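Local coordinates for protein GRMZM2G135359 pseudokinase (Zea mays, PDB 6CPY) that forms the intracellular kinase-like domain of a maize receptor-like pseudokinase, which may bind ATP though its catalytic activity is doubtful, at residues V65-A70 / V119-Y124. Sequence-based numbering, arbitrary orientation.
Sequences VEIAVA and VMVFEY
A68 and F122 face each other as an antiparallel hydrogen-bonded pair, A68 N to F122 O and F122 N to A68 O both 2.8 Å. A70 and M120 repeat the arrangement, A70 N reaching M120 O at 2.8 Å; the short strand axes run at 145°. Beyond the A68–F122 pair the direct backbone bonds give way to a water, which donates to E66 O and takes a weak bond from Y124 N. On one face I67, V69, V119 and V121 pack obliquely: I67 CG2 lies 3.7 Å from V121 CG1, and V69 CG1 meets V119 CB at 3.8 Å, with L37 of helix 34-40 against I67, V119 and V121. On the other face the F122 ring presents its edge, CE2 meeting A70 CB in the ring plane at 4.0 Å, while M120 runs off to helix 82-96. Y124 has CG anti to its backbone N (chi1 173°), on the side of E66, and its ring crosses the E66 side chain obliquely, with carboxylate and ring planes 39° apart and E66 OE1 3.6 Å from Y124 CE2. K58 ties this corner together, salt-bridged to E66 and in cation-pi contact with Y124. An alanine at Y124 would probably leave the E66 side chain without its ring neighbour and K58 without its cation-pi partner. This is the pairing of the third and fifth strands in the five-stranded N-lobe sheet of the protein kinase fold, with Y124 where the sheet leads into the hinge.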
# COMPACT_ATOMS: atom_id res chain seq x y z
N VAL A 65 3.68 20.95 0.37
CA VAL A 65 3.35 19.54 0.51
C VAL A 65 4.17 18.71 -0.47
O VAL A 65 4.13 18.95 -1.67
CB VAL A 65 1.84 19.30 0.27
CG1 VAL A 65 1.53 17.82 0.20
CG2 VAL A 65 1.02 19.97 1.37
N GLU A 66 4.90 17.74 0.06
CA GLU A 66 5.70 16.84 -0.77
C GLU A 66 4.79 15.78 -1.39
O GLU A 66 3.84 15.32 -0.75
CB GLU A 66 6.82 16.22 0.05
CG GLU A 66 7.87 17.24 0.48
CD GLU A 66 8.96 16.62 1.33
OE1 GLU A 66 9.92 16.04 0.77
OE2 GLU A 66 8.84 16.71 2.55
N ILE A 67 5.09 15.41 -2.62
CA ILE A 67 4.24 14.50 -3.39
C ILE A 67 5.06 13.43 -4.07
O ILE A 67 6.24 13.61 -4.39
CB ILE A 67 3.39 15.25 -4.45
CG1 ILE A 67 4.27 16.08 -5.39
CG2 ILE A 67 2.37 16.15 -3.76
CD1 ILE A 67 3.52 16.78 -6.50
N ALA A 68 4.41 12.30 -4.30
CA ALA A 68 4.95 11.27 -5.15
C ALA A 68 3.99 11.19 -6.32
O ALA A 68 2.79 10.98 -6.14
CB ALA A 68 5.01 9.95 -4.41
N VAL A 69 4.54 11.35 -7.52
CA VAL A 69 3.74 11.41 -8.73
C VAL A 69 3.91 10.12 -9.50
O VAL A 69 5.02 9.79 -9.90
CB VAL A 69 4.16 12.62 -9.57
CG1 VAL A 69 3.40 12.65 -10.89
CG2 VAL A 69 3.95 13.89 -8.76
N ALA A 70 2.82 9.39 -9.68
CA ALA A 70 2.82 8.15 -10.44
C ALA A 70 2.43 8.49 -11.87
O ALA A 70 1.35 9.04 -12.10
CB ALA A 70 1.84 7.14 -9.85
N VAL A 119 -1.11 11.13 -15.04
CA VAL A 119 -0.51 10.95 -13.72
C VAL A 119 -1.51 11.03 -12.59
O VAL A 119 -2.61 11.60 -12.71
CB VAL A 119 0.67 11.93 -13.41
CG1 VAL A 119 1.62 12.10 -14.59
CG2 VAL A 119 0.19 13.25 -12.87
N MET A 120 -1.10 10.47 -11.46
CA MET A 120 -1.83 10.51 -10.21
C MET A 120 -0.85 11.00 -9.17
O MET A 120 0.32 10.58 -9.16
CB MET A 120 -2.38 9.12 -9.86
CG MET A 120 -3.49 8.70 -10.81
SD MET A 120 -4.22 7.10 -10.43
CE MET A 120 -5.00 6.73 -12.00
N VAL A 121 -1.32 11.90 -8.32
CA VAL A 121 -0.48 12.58 -7.35
C VAL A 121 -0.81 12.04 -5.96
O VAL A 121 -1.95 12.14 -5.50
CB VAL A 121 -0.71 14.10 -7.38
CG1 VAL A 121 0.14 14.81 -6.33
CG2 VAL A 121 -0.47 14.64 -8.77
N PHE A 122 0.20 11.50 -5.27
CA PHE A 122 0.01 10.88 -3.98
C PHE A 122 0.82 11.55 -2.90
O PHE A 122 1.79 12.26 -3.18
CB PHE A 122 0.42 9.41 -4.04
CG PHE A 122 -0.46 8.57 -4.91
CD1 PHE A 122 -1.65 8.06 -4.41
CD2 PHE A 122 -0.09 8.27 -6.20
CE1 PHE A 122 -2.46 7.28 -5.20
CE2 PHE A 122 -0.90 7.49 -7.00
CZ PHE A 122 -2.09 6.99 -6.50
N GLU A 123 0.42 11.31 -1.65
CA GLU A 123 1.24 11.69 -0.49
C GLU A 123 2.63 11.09 -0.61
O GLU A 123 2.78 9.95 -1.07
CB GLU A 123 0.61 11.20 0.80
CG GLU A 123 -0.66 11.92 1.19
CD GLU A 123 -1.35 11.32 2.40
OE1 GLU A 123 -1.18 10.10 2.64
OE2 GLU A 123 -2.09 12.06 3.08
N TYR A 124 3.65 11.84 -0.18
CA TYR A 124 5.04 11.35 -0.19
C TYR A 124 5.38 10.75 1.15
O TYR A 124 5.10 11.36 2.17
CB TYR A 124 6.00 12.52 -0.42
CG TYR A 124 7.47 12.16 -0.30
CD1 TYR A 124 8.06 11.30 -1.21
CD2 TYR A 124 8.27 12.72 0.69
CE1 TYR A 124 9.40 10.97 -1.11
CE2 TYR A 124 9.62 12.42 0.77
CZ TYR A 124 10.18 11.54 -0.13
OH TYR A 124 11.52 11.20 -0.07
O HOH W 1 2.37 14.52 1.43